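Local coordinates for BH2331 protein (PDB 1VL5) that probably transfers methyl groups from S-adenosylmethionine to a substrate that has not been identified, at residues A[28-32]-A[33-37]; A[97-100]-A[101-105]; A[107-110]-A[111-114]; A[164-167]-A[168-171]; A[211-214]-A[215-219]. One frame throughout, in Å; residues are numbered along the deposited sequence. Where two conformers were deposited one is given.

Overall arrangement
Each of the five contacts is local, joining side chains a few residues apart, and they follow one another in series without nesting or crossing. Contact 1 ends helix 26-33 before strand 40-44. Contact 2 turns the chain into strand 104-110, and contact 3 takes it out again at the other end, near the centre of the molecule. L29 of contact 1 packs on R110 of contact 3, while the carbonyl of H114 probably receives the amides of H165 and R166 in contact 4, which leads into helix 170-180. Contact 5 lies in helix 207-218, its centre about 22 Å from that of contact 4.

Contact 1. Residues A[28-32]-A[33-37]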
loop_
_atom_site.group_PDB
_atom_site.type_symbol
_atom_site.label_atom_id
_atom_site.label_comp_id
_atom_site.label_asym_id
_atom_site.label_seq_id
_atom_site.Cartn_x
_atom_site.Cartn_y
_atom_site.Cartn_z
ATOM N N LYS A 28 -3.829 -4.815 12.731
ATOM C CA LYS A 28 -5.067 -5.025 11.978
ATOM C C LYS A 28 -4.944 -5.976 10.771
ATOM O O LYS A 28 -5.755 -6.883 10.577
ATOM C CB LYS A 28 -5.638 -3.676 11.542
ATOM C CG LYS A 28 -7.002 -3.812 10.885
ATOM C CD LYS A 28 -8.098 -4.217 11.888
ATOM N N LEU A 29 -3.901 -5.789 9.980
ATOM C CA LEU A 29 -3.550 -6.745 8.921
ATOM C C LEU A 29 -3.367 -8.164 9.424
ATOM O O LEU A 29 -3.926 -9.090 8.858
ATOM C CB LEU A 29 -2.265 -6.289 8.226
ATOM C CG LEU A 29 -1.653 -7.139 7.097
ATOM C CD1 LEU A 29 -2.601 -7.327 5.961
ATOM C CD2 LEU A 29 -0.406 -6.466 6.561
HETATM N N MSE A 30 -2.578 -8.336 10.488
HETATM C CA MSE A 30 -2.324 -9.648 11.027
HETATM C C MSE A 30 -3.635 -10.306 11.479
HETATM O O MSE A 30 -3.865 -11.466 11.203
HETATM C CB MSE A 30 -1.379 -9.551 12.218
HETATM C CG MSE A 30 0.038 -9.072 11.902
HETATM SE SE MSE A 30 0.883 -10.360 10.728
HETATM C CE MSE A 30 0.911 -11.803 12.090
ATOM N N GLN A 31 -4.485 -9.559 12.173
ATOM C CA GLN A 31 -5.779 -10.073 12.656
ATOM C C GLN A 31 -6.641 -10.551 11.498
ATOM O O GLN A 31 -7.174 -11.651 11.535
ATOM C CB GLN A 31 -6.491 -8.964 13.431
ATOM C CG GLN A 31 -7.782 -9.311 14.109
ATOM C CD GLN A 31 -8.503 -8.039 14.649
ATOM O OE1 GLN A 31 -8.782 -7.083 13.904
ATOM N NE2 GLN A 31 -8.784 -8.036 15.963
ATOM N N ILE A 32 -6.799 -9.706 10.482
ATOM C CA ILE A 32 -7.632 -10.019 9.301
ATOM C C ILE A 32 -7.069 -11.228 8.545
ATOM O O ILE A 32 -7.824 -12.022 8.002
ATOM C CB ILE A 32 -7.761 -8.778 8.350
ATOM C CG1 ILE A 32 -8.450 -7.567 9.056
ATOM C CG2 ILE A 32 -8.495 -9.103 7.109
ATOM C CD1 ILE A 32 -9.643 -7.958 9.894
ATOM N N ALA A 33 -5.745 -11.389 8.571
ATOM C CA ALA A 33 -5.087 -12.504 7.867
ATOM C C ALA A 33 -5.580 -13.863 8.332
ATOM O O ALA A 33 -5.749 -14.789 7.551
ATOM C CB ALA A 33 -3.555 -12.399 8.026
ATOM N N ALA A 34 -5.792 -13.985 9.638
ATOM C CA ALA A 34 -6.350 -15.186 10.216
ATOM C C ALA A 34 -5.380 -16.362 9.978
ATOM O O ALA A 34 -5.752 -17.413 9.514
ATOM C CB ALA A 34 -7.731 -15.476 9.662
ATOM N N LEU A 35 -4.124 -16.156 10.345
ATOM C CA LEU A 35 -3.049 -17.090 10.000
ATOM C C LEU A 35 -3.208 -18.406 10.665
ATOM O O LEU A 35 -3.652 -18.473 11.816
ATOM C CB LEU A 35 -1.712 -16.516 10.404
ATOM C CG LEU A 35 -1.279 -15.219 9.780
ATOM C CD1 LEU A 35 0.036 -14.844 10.461
ATOM C CD2 LEU A 35 -1.133 -15.376 8.269
ATOM N N LYS A 36 -2.775 -19.450 9.972
ATOM C CA LYS A 36 -2.829 -20.833 10.469
ATOM C C LYS A 36 -1.462 -21.429 10.864
ATOM O O LYS A 36 -1.441 -22.455 11.516
ATOM C CB LYS A 36 -3.456 -21.749 9.427
ATOM C CG LYS A 36 -4.848 -21.339 8.949
ATOM N N GLY A 37 -0.348 -20.826 10.451
ATOM C CA GLY A 37 0.950 -21.270 10.861
ATOM C C GLY A 37 1.668 -22.060 9.774
ATOM O O GLY A 37 2.854 -22.246 9.849
HETATM O O HOH W 1 -3.665 -13.952 12.083
#
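M30 and L35 meet through methyl groups, M30 CE lying 3.6 Å from L35 CD1, where the helix 26-33 gives way to a loop. The selenomethionine reaches forward, toward the residues after the helix, because bends at both chi2 (-63°) and chi3 (-66°) carry CE to L35. A water bridges the same two residues through their backbones: water 1 donates to M30 O at 2.6 Å and accepts from L35 N at 2.8 Å. The last helical bond, A33 N to L29 O, is 2.9 Å long, and A33 N also makes a weak hydrogen bond to M30 O. One residue on, A34 N makes a weak bond of 3.3 Å to Q31 O. A34 itself has positive phi, which turns the chain out of the helix and lets L35 approach M30. Farther out, F55 and F58 pack against both M30 and L35, and K248 NZ binds I32 O while Q135 NE2 binds A33 O, so two carbonyls at the helix end are also satisfied. The positive-phi residue, the apolar pair five residues apart and the weak A34-to-Q31 bond resemble a Schellman motif, with a water in place of the direct bond from L35 N to M30 O.

Contact 2. Residues A[97-100]-A[101-105]; sequences MPFT and DERFH. Unlike the reference sequence in segment 97-100: M97 (reference Leu).
F104 presents its edge to the face of F99 in a T-shaped stack, the ring centroids 5.3 Å apart and the planes at 88°. The leading atom is F104 CE2, 3.8 Å from F99 CG, and P98 CD lies over the opposite face of the F99 ring. A further apolar layer comes from R103, whose extended chain sets CG over the centre of the F104 ring. Its guanidinium then passes F99 obliquely, NH1 being 3.7 Å from F99 CD1 with the two planes perpendicular. Between these residues the backbone turns at D101 and E102, the latter with positive phi, and so enters strand 104-110, the fourth strand of what is probably a class I methyltransferase fold. Waters supply the polar links. Water 2 accepts from T100 N at 3.0 Å and from R103 NH1 at 2.9 Å, in the plane of the guanidinium; water 3 joins T100 OG1 to D101 O, 2.7 Å from each. The charged groups also have partners outside the turn: R103 NE forms a salt bridge with E40, and D101 OD1 forms one with R128, whose NH1 also binds F99 O. F65 makes a second edge-to-face pair with F99.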
loop_
_atom_site.group_PDB
_atom_site.type_symbol
_atom_site.label_atom_id
_atom_site.label_comp_id
_atom_site.label_asym_id
_atom_site.label_seq_id
_atom_site.Cartn_x
_atom_site.Cartn_y
_atom_site.Cartn_z
HETATM N N MSE A 97 5.875 -11.534 -12.201
HETATM C CA MSE A 97 6.553 -12.157 -11.078
HETATM C C MSE A 97 7.110 -13.520 -11.398
HETATM O O MSE A 97 6.413 -14.370 -11.923
HETATM C CB MSE A 97 5.612 -12.255 -9.897
HETATM C CG MSE A 97 5.223 -10.906 -9.412
HETATM SE SE MSE A 97 4.508 -11.068 -7.675
HETATM C CE MSE A 97 2.585 -11.264 -8.122
ATOM N N PRO A 98 8.366 -13.749 -11.021
ATOM C CA PRO A 98 9.096 -14.905 -11.453
ATOM C C PRO A 98 8.894 -16.106 -10.538
ATOM O O PRO A 98 9.870 -16.739 -10.066
ATOM C CB PRO A 98 10.521 -14.387 -11.401
ATOM C CG PRO A 98 10.500 -13.623 -10.097
ATOM C CD PRO A 98 9.172 -12.910 -10.121
ATOM N N PHE A 99 7.639 -16.428 -10.289
ATOM C CA PHE A 99 7.302 -17.524 -9.434
ATOM C C PHE A 99 6.365 -18.390 -10.212
ATOM O O PHE A 99 5.743 -17.934 -11.158
ATOM C CB PHE A 99 6.642 -17.063 -8.133
ATOM C CG PHE A 99 7.473 -16.100 -7.358
ATOM C CD1 PHE A 99 8.647 -16.503 -6.782
ATOM C CD2 PHE A 99 7.085 -14.769 -7.234
ATOM C CE1 PHE A 99 9.446 -15.600 -6.085
ATOM C CE2 PHE A 99 7.876 -13.853 -6.540
ATOM C CZ PHE A 99 9.041 -14.264 -5.962
ATOM N N THR A 100 6.266 -19.633 -9.781
ATOM C CA THR A 100 5.409 -20.606 -10.417
ATOM C C THR A 100 3.989 -20.385 -9.966
ATOM O O THR A 100 3.738 -19.730 -8.951
ATOM C CB THR A 100 5.845 -22.038 -10.146
ATOM O OG1 THR A 100 6.079 -22.206 -8.747
ATOM C CG2 THR A 100 7.105 -22.368 -10.941
ATOM N N ASP A 101 3.070 -20.898 -10.774
ATOM C CA ASP A 101 1.666 -20.869 -10.481
ATOM C C ASP A 101 1.438 -21.588 -9.169
ATOM O O ASP A 101 2.104 -22.580 -8.894
ATOM C CB ASP A 101 0.880 -21.631 -11.537
ATOM C CG ASP A 101 0.817 -20.940 -12.889
ATOM O OD1 ASP A 101 1.550 -19.990 -13.170
ATOM O OD2 ASP A 101 0.002 -21.403 -13.699
ATOM N N GLU A 102 0.479 -21.113 -8.384
ATOM C CA GLU A 102 -0.016 -21.848 -7.197
ATOM C C GLU A 102 1.076 -22.171 -6.246
ATOM O O GLU A 102 1.115 -23.268 -5.698
ATOM C CB GLU A 102 -0.737 -23.138 -7.612
ATOM C CG GLU A 102 -2.051 -22.822 -8.292
ATOM C CD GLU A 102 -2.788 -24.045 -8.789
ATOM O OE1 GLU A 102 -2.537 -25.154 -8.280
ATOM O OE2 GLU A 102 -3.623 -23.879 -9.684
ATOM N N ARG A 103 1.935 -21.192 -5.976
ATOM C CA ARG A 103 3.004 -21.401 -4.990
ATOM C C ARG A 103 2.669 -20.905 -3.551
ATOM O O ARG A 103 3.001 -21.567 -2.555
ATOM C CB ARG A 103 4.235 -20.704 -5.463
ATOM C CG ARG A 103 5.259 -20.664 -4.430
ATOM C CD ARG A 103 6.589 -20.525 -4.970
ATOM N NE ARG A 103 7.495 -20.398 -3.832
ATOM C CZ ARG A 103 8.734 -19.973 -3.940
ATOM N NH1 ARG A 103 9.229 -19.737 -5.133
ATOM N NH2 ARG A 103 9.491 -19.843 -2.859
ATOM N N PHE A 104 1.979 -19.762 -3.439
ATOM C CA PHE A 104 1.794 -19.111 -2.147
ATOM C C PHE A 104 0.437 -19.317 -1.522
ATOM O O PHE A 104 -0.573 -19.309 -2.210
ATOM C CB PHE A 104 2.114 -17.594 -2.317
ATOM C CG PHE A 104 3.533 -17.345 -2.751
ATOM C CD1 PHE A 104 4.580 -17.502 -1.833
ATOM C CD2 PHE A 104 3.858 -17.119 -4.079
ATOM C CE1 PHE A 104 5.886 -17.323 -2.225
ATOM C CE2 PHE A 104 5.198 -16.949 -4.487
ATOM C CZ PHE A 104 6.212 -17.067 -3.522
ATOM N N HIS A 105 0.378 -19.435 -0.179
ATOM C CA HIS A 105 -0.908 -19.337 0.511
ATOM C C HIS A 105 -1.404 -17.901 0.635
ATOM O O HIS A 105 -2.617 -17.649 0.613
ATOM C CB HIS A 105 -0.819 -19.969 1.880
ATOM C CG HIS A 105 -0.337 -21.387 1.842
ATOM N ND1 HIS A 105 1.002 -21.712 1.834
ATOM C CD2 HIS A 105 -1.012 -22.558 1.808
ATOM C CE1 HIS A 105 1.128 -23.028 1.840
ATOM N NE2 HIS A 105 -0.079 -23.567 1.815
HETATM O O HOH W 2 8.540 -20.250 -7.880
HETATM O O HOH W 3 4.159 -23.540 -7.478
#

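Contact 3. Residues A[107-110]-A[111-114]; sequences VTCR and IAAH
R110 and I111 run side by side in the same direction, neighbours in sequence whose side chains nonetheless share a flank. R110 is extended from CG to NE, and both I111 CG1 and I111 CG2 come within 4.1 Å of R110 CG. Farther along, I111 CG2 comes obliquely to the guanidinium, and R110 NH2 is bonded to S24 O. I111 is folded against the carbonyl of R110. Its phi is positive, and chi1 of 62° places CG1 between the backbone N and the carbonyl carbon, so that CG1 comes to 2.9 Å from R110 O, a close approach that suggests some strain in the turn. C109 takes the other side of the corner, its SG 4.1 Å from A112 CB. Here water 4 spans the bend, accepting from A113 N at 2.9 Å and donating weakly to C109 O at 3.2 Å; it thus links the last part of the strand to the start of the 3-10 segment. In class I methyltransferases the loops after such strands commonly border the cofactor pocket, and A112 does touch A45 and lie near the glycine-rich pattern that follows strand 40-44, which is consistent with that role. Strand 104-110 itself is held between parallel strands 40-44 and 134-142, with C109 packed on L138 and R110 on V139, while helix 50-55 covers T108 and R110 through V51.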
loop_
_atom_site.group_PDB
_atom_site.type_symbol
_atom_site.label_atom_id
_atom_site.label_comp_id
_atom_site.label_asym_id
_atom_site.label_seq_id
_atom_site.Cartn_x
_atom_site.Cartn_y
_atom_site.Cartn_z
ATOM N N VAL A 107 -0.493 -13.659 -0.513
ATOM C CA VAL A 107 0.276 -12.579 -1.095
ATOM C C VAL A 107 -0.105 -11.348 -0.315
ATOM O O VAL A 107 -1.292 -11.054 -0.174
ATOM C CB VAL A 107 -0.012 -12.379 -2.605
ATOM C CG1 VAL A 107 0.756 -11.192 -3.144
ATOM C CG2 VAL A 107 0.367 -13.584 -3.389
ATOM N N THR A 108 0.892 -10.636 0.188
ATOM C CA THR A 108 0.684 -9.347 0.817
ATOM C C THR A 108 1.296 -8.209 0.024
ATOM O O THR A 108 2.328 -8.369 -0.652
ATOM C CB THR A 108 1.267 -9.273 2.268
ATOM O OG1 THR A 108 2.618 -9.790 2.346
ATOM C CG2 THR A 108 0.428 -10.007 3.194
ATOM N N CYS A 109 0.676 -7.043 0.120
ATOM C CA CYS A 109 1.182 -5.849 -0.534
ATOM C C CYS A 109 0.637 -4.607 0.185
ATOM O O CYS A 109 -0.557 -4.364 0.163
ATOM C CB CYS A 109 0.737 -5.798 -1.993
ATOM S SG CYS A 109 1.558 -4.498 -2.900
ATOM N N ARG A 110 1.526 -3.875 0.854
ATOM C CA ARG A 110 1.146 -2.810 1.738
ATOM C C ARG A 110 1.825 -1.481 1.343
ATOM O O ARG A 110 3.042 -1.423 1.183
ATOM C CB ARG A 110 1.472 -3.202 3.167
ATOM C CG ARG A 110 1.156 -2.105 4.226
ATOM C CD ARG A 110 1.139 -2.646 5.606
ATOM N NE ARG A 110 0.480 -1.732 6.536
ATOM C CZ ARG A 110 1.027 -0.629 7.037
ATOM N NH1 ARG A 110 2.256 -0.247 6.708
ATOM N NH2 ARG A 110 0.310 0.115 7.863
ATOM N N ILE A 111 1.004 -0.438 1.191
ATOM C CA ILE A 111 1.416 0.947 0.884
ATOM C C ILE A 111 2.390 1.050 -0.292
ATOM O O ILE A 111 3.359 1.800 -0.244
ATOM C CB ILE A 111 1.946 1.737 2.152
ATOM C CG1 ILE A 111 3.189 1.075 2.734
ATOM C CG2 ILE A 111 0.878 1.833 3.257
ATOM C CD1 ILE A 111 4.056 2.019 3.494
ATOM N N ALA A 112 2.134 0.260 -1.332
ATOM C CA ALA A 112 3.067 0.128 -2.429
ATOM C C ALA A 112 2.382 0.179 -3.768
ATOM O O ALA A 112 3.004 0.571 -4.743
ATOM C CB ALA A 112 3.930 -1.226 -2.283
ATOM N N ALA A 113 1.136 -0.251 -3.846
ATOM C CA ALA A 113 0.507 -0.453 -5.143
ATOM C C ALA A 113 0.292 0.860 -5.908
ATOM O O ALA A 113 0.228 0.904 -7.169
ATOM C CB ALA A 113 -0.825 -1.200 -4.983
ATOM N N HIS A 114 0.152 1.936 -5.148
ATOM C CA HIS A 114 0.030 3.248 -5.747
ATOM C C HIS A 114 1.289 3.721 -6.519
ATOM O O HIS A 114 1.228 4.691 -7.246
ATOM C CB HIS A 114 -0.400 4.279 -4.674
ATOM C CG HIS A 114 0.665 4.588 -3.675
ATOM N ND1 HIS A 114 0.775 3.921 -2.480
ATOM C CD2 HIS A 114 1.664 5.491 -3.693
ATOM C CE1 HIS A 114 1.813 4.390 -1.812
ATOM N NE2 HIS A 114 2.363 5.347 -2.526
HETATM O O HOH W 4 -0.050 -1.766 -1.626
#

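Contact 4. Residues A[164-167]-A[168-171]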
loop_
_atom_site.group_PDB
_atom_site.type_symbol
_atom_site.label_atom_id
_atom_site.label_comp_id
_atom_site.label_asym_id
_atom_site.label_seq_id
_atom_site.Cartn_x
_atom_site.Cartn_y
_atom_site.Cartn_z
ATOM N N HIS A 164 4.861 8.732 -7.065
ATOM C CA HIS A 164 3.473 8.340 -6.910
ATOM C C HIS A 164 2.842 8.162 -8.291
ATOM O O HIS A 164 2.922 9.065 -9.136
ATOM C CB HIS A 164 2.722 9.414 -6.137
ATOM C CG HIS A 164 1.245 9.186 -6.018
ATOM N ND1 HIS A 164 0.695 8.455 -5.002
ATOM C CD2 HIS A 164 0.208 9.590 -6.792
ATOM C CE1 HIS A 164 -0.619 8.465 -5.115
ATOM N NE2 HIS A 164 -0.944 9.141 -6.198
ATOM N N HIS A 165 2.218 7.013 -8.539
ATOM C CA HIS A 165 1.403 6.882 -9.737
ATOM C C HIS A 165 -0.065 7.215 -9.482
ATOM O O HIS A 165 -0.600 8.233 -9.962
ATOM C CB HIS A 165 1.551 5.497 -10.353
ATOM C CG HIS A 165 0.695 5.304 -11.574
ATOM N ND1 HIS A 165 0.558 6.278 -12.537
ATOM C CD2 HIS A 165 -0.074 4.267 -11.982
ATOM C CE1 HIS A 165 -0.267 5.855 -13.476
ATOM N NE2 HIS A 165 -0.654 4.631 -13.173
ATOM N N ARG A 166 -0.743 6.363 -8.721
ATOM C CA ARG A 166 -2.170 6.578 -8.487
ATOM C C ARG A 166 -2.667 5.820 -7.297
ATOM O O ARG A 166 -2.350 4.648 -7.120
ATOM C CB ARG A 166 -3.004 6.198 -9.714
ATOM C CG ARG A 166 -4.474 6.342 -9.498
ATOM C CD ARG A 166 -5.301 6.261 -10.795
ATOM N NE ARG A 166 -6.731 6.118 -10.491
ATOM C CZ ARG A 166 -7.500 7.090 -9.986
ATOM N NH1 ARG A 166 -6.992 8.266 -9.714
ATOM N NH2 ARG A 166 -8.779 6.871 -9.711
ATOM N N ALA A 167 -3.379 6.537 -6.447
ATOM C CA ALA A 167 -4.239 5.969 -5.421
ATOM C C ALA A 167 -5.607 5.800 -6.056
ATOM O O ALA A 167 -6.241 6.770 -6.430
ATOM C CB ALA A 167 -4.308 6.903 -4.210
ATOM N N TRP A 168 -6.030 4.543 -6.210
ATOM C CA TRP A 168 -7.198 4.204 -6.962
ATOM C C TRP A 168 -8.425 4.296 -6.062
ATOM O O TRP A 168 -8.304 4.248 -4.808
ATOM C CB TRP A 168 -7.043 2.808 -7.566
ATOM C CG TRP A 168 -5.902 2.711 -8.490
ATOM C CD1 TRP A 168 -4.579 2.555 -8.145
ATOM C CD2 TRP A 168 -5.931 2.783 -9.926
ATOM N NE1 TRP A 168 -3.802 2.530 -9.281
ATOM C CE2 TRP A 168 -4.604 2.684 -10.381
ATOM C CE3 TRP A 168 -6.948 2.895 -10.863
ATOM C CZ2 TRP A 168 -4.274 2.705 -11.736
ATOM C CZ3 TRP A 168 -6.615 2.954 -12.204
ATOM C CH2 TRP A 168 -5.297 2.824 -12.628
ATOM N N LYS A 169 -9.588 4.484 -6.690
ATOM C CA LYS A 169 -10.876 4.443 -5.986
ATOM C C LYS A 169 -11.076 3.033 -5.446
ATOM O O LYS A 169 -10.582 2.053 -6.023
ATOM C CB LYS A 169 -12.077 4.791 -6.871
ATOM C CG LYS A 169 -12.003 6.133 -7.643
ATOM C CD LYS A 169 -13.235 6.247 -8.547
ATOM C CE LYS A 169 -13.414 7.525 -9.421
ATOM N NZ LYS A 169 -13.070 8.763 -8.759
ATOM N N LYS A 170 -11.790 2.946 -4.330
ATOM C CA LYS A 170 -12.269 1.686 -3.849
ATOM C C LYS A 170 -13.017 0.898 -4.931
ATOM O O LYS A 170 -12.805 -0.280 -5.072
ATOM C CB LYS A 170 -13.122 1.909 -2.596
ATOM C CG LYS A 170 -12.323 2.383 -1.393
ATOM C CD LYS A 170 -13.158 2.472 -0.094
ATOM C CE LYS A 170 -14.289 3.462 -0.118
ATOM N NZ LYS A 170 -13.758 4.880 -0.059
ATOM N N SER A 171 -13.830 1.572 -5.751
ATOM C CA SER A 171 -14.523 0.925 -6.868
ATOM C C SER A 171 -13.564 0.415 -7.934
ATOM O O SER A 171 -13.849 -0.598 -8.572
ATOM C CB SER A 171 -15.522 1.882 -7.524
ATOM O OG SER A 171 -14.855 3.086 -7.887
#
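R166 lies across the indole of W168 in a CH-pi contact, just ahead of helix 170-180, whose N-cap residue is K169. D172 OD2 accepts the K169 backbone N, one half of a capping box, and the same oxygen forms a salt bridge with R166 NH2, so the arginine and the helix start share a carboxylate. Over the ring, R166 CD stands 3.5 Å from the centroid of the six-membered ring and only 6° off its normal. The approach follows from an extended chain: with CG anti to N (chi1 177°), CB and CG pass over the five-membered side before CD reaches the benzo ring. NE continues to 3.3 Å from W168 CE3. The guanidinium does not lie flat on the indole; its plane stands at 76° to the ring, with CE3 at its edge, and the group rises toward the acidic side chains instead. At the rim, H165 NE2 comes obliquely to 4.3 Å from W168 CZ2, while R166 O approaches W168 CD1 at 3.2 Å. An alanine in place of W168 would strip the aromatic floor from beneath R166 and is likely to let its aliphatic stem swing, weakening its alignment with the carboxylates. K169 CG lies at the guanidinium edge near R166 NH2, 3.9 Å away. D150 probably offsets the two like charges, taking R166 NH1 on OD1 and K169 NZ on OD2, and R166 NH2 stands 4.8 Å from K169 NZ.

Contact 5. Residues A[211-214]-A[215-219]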
loop_
_atom_site.group_PDB
_atom_site.type_symbol
_atom_site.label_atom_id
_atom_site.label_comp_id
_atom_site.label_asym_id
_atom_site.label_seq_id
_atom_site.Cartn_x
_atom_site.Cartn_y
_atom_site.Cartn_z
ATOM N N GLN A 211 5.964 25.313 0.137
ATOM C CA GLN A 211 5.184 26.543 0.112
ATOM C C GLN A 211 4.210 26.528 -1.076
ATOM O O GLN A 211 3.062 26.991 -1.000
ATOM C CB GLN A 211 6.120 27.752 -0.056
ATOM C CG GLN A 211 5.398 29.095 0.020
ATOM C CD GLN A 211 4.836 29.296 1.413
ATOM O OE1 GLN A 211 5.594 29.343 2.387
ATOM N NE2 GLN A 211 3.519 29.409 1.525
ATOM N N GLU A 212 4.704 26.026 -2.202
ATOM C CA GLU A 212 3.920 26.019 -3.425
ATOM C C GLU A 212 2.716 25.087 -3.219
ATOM O O GLU A 212 1.592 25.420 -3.541
ATOM C CB GLU A 212 4.778 25.512 -4.585
ATOM C CG GLU A 212 3.998 25.458 -5.878
ATOM C CD GLU A 212 4.751 24.741 -6.972
ATOM O OE1 GLU A 212 5.093 23.564 -6.756
ATOM O OE2 GLU A 212 5.009 25.354 -8.025
ATOM N N LEU A 213 2.975 23.926 -2.655
ATOM C CA LEU A 213 1.918 22.931 -2.491
ATOM C C LEU A 213 0.868 23.415 -1.464
ATOM O O LEU A 213 -0.329 23.280 -1.671
ATOM C CB LEU A 213 2.531 21.603 -2.071
ATOM C CG LEU A 213 1.572 20.442 -1.775
ATOM C CD1 LEU A 213 0.571 20.227 -2.911
ATOM C CD2 LEU A 213 2.381 19.175 -1.561
ATOM N N SER A 214 1.325 23.995 -0.365
ATOM C CA SER A 214 0.410 24.571 0.631
ATOM C C SER A 214 -0.464 25.695 -0.017
ATOM O O SER A 214 -1.673 25.725 0.131
ATOM C CB SER A 214 1.226 25.083 1.806
ATOM O OG SER A 214 0.442 25.830 2.710
ATOM N N ASP A 215 0.185 26.590 -0.738
ATOM C CA ASP A 215 -0.492 27.674 -1.445
ATOM C C ASP A 215 -1.549 27.120 -2.388
ATOM O O ASP A 215 -2.695 27.615 -2.402
ATOM C CB ASP A 215 0.520 28.540 -2.235
ATOM C CG ASP A 215 1.302 29.480 -1.359
ATOM O OD1 ASP A 215 0.879 29.691 -0.199
ATOM O OD2 ASP A 215 2.346 30.018 -1.833
ATOM N N PHE A 216 -1.203 26.055 -3.122
ATOM C CA PHE A 216 -2.164 25.420 -4.029
ATOM C C PHE A 216 -3.400 24.816 -3.296
ATOM O O PHE A 216 -4.568 24.934 -3.727
ATOM C CB PHE A 216 -1.433 24.324 -4.853
ATOM C CG PHE A 216 -2.366 23.401 -5.619
ATOM C CD1 PHE A 216 -2.832 23.752 -6.879
ATOM C CD2 PHE A 216 -2.793 22.195 -5.066
ATOM C CE1 PHE A 216 -3.731 22.904 -7.579
ATOM C CE2 PHE A 216 -3.659 21.358 -5.752
ATOM C CZ PHE A 216 -4.123 21.721 -7.023
ATOM N N ILE A 217 -3.129 24.089 -2.221
ATOM C CA ILE A 217 -4.203 23.549 -1.406
ATOM C C ILE A 217 -5.060 24.655 -0.732
ATOM O O ILE A 217 -6.314 24.568 -0.705
ATOM C CB ILE A 217 -3.638 22.626 -0.335
ATOM C CG1 ILE A 217 -2.950 21.423 -0.983
ATOM C CG2 ILE A 217 -4.689 22.218 0.661
ATOM C CD1 ILE A 217 -2.085 20.649 0.038
ATOM N N LYS A 218 -4.402 25.682 -0.188
ATOM C CA LYS A 218 -5.102 26.687 0.613
ATOM C C LYS A 218 -6.159 27.462 -0.218
ATOM O O LYS A 218 -7.169 27.960 0.328
ATOM C CB LYS A 218 -4.095 27.658 1.240
ATOM C CG LYS A 218 -4.683 29.078 1.558
ATOM C CD LYS A 218 -3.724 30.035 2.274
ATOM C CE LYS A 218 -3.756 31.496 1.606
ATOM N NZ LYS A 218 -5.089 32.300 1.520
ATOM N N SER A 219 -5.916 27.584 -1.518
ATOM C CA SER A 219 -6.776 28.418 -2.381
ATOM C C SER A 219 -7.997 27.693 -2.870
ATOM O O SER A 219 -8.855 28.294 -3.495
ATOM C CB SER A 219 -5.981 28.930 -3.576
ATOM O OG SER A 219 -5.447 27.814 -4.279
HETATM O O HOH W 5 0.309 28.374 2.057
#
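Helix 207-218 illustrates side-chain pairing at a spacing of four residues. On one flank Q211 NE2 donates to D215 OD1 at 3.2 Å; D215 OD1 lies in the plane of the Q211 amide, but the NE2 donor meets OD1 from above the carboxylate plane, 45° out, and the two planes are 41° apart. Q211 reaches it by a bend at chi2. OD1 is gripped a second time by water 5, which donates to it at 2.7 Å and accepts from S214 OG at 2.6 Å. On the buried flank L213 CD1 packs on I217 CD1 at 4.0 Å, and the backbone bond from I217 N to L213 O is nearly straight (3.0 Å, 170°). A serine in place of I217 would probably leave L213 CD1 without its neighbour and open a gap beside F196. Past these pairs, K218 N binds S214 O at 2.7 Å, and S219 OG turns back to donate to F216 O at 3.1 Å. Around the helix, strand 236-250 contributes V237, which packs on I217 and whose N binds S214 OG; F196 of helix 196-202 covers L213, S214 and I217, and helix 147-160 meets F216 through Y155 and V156.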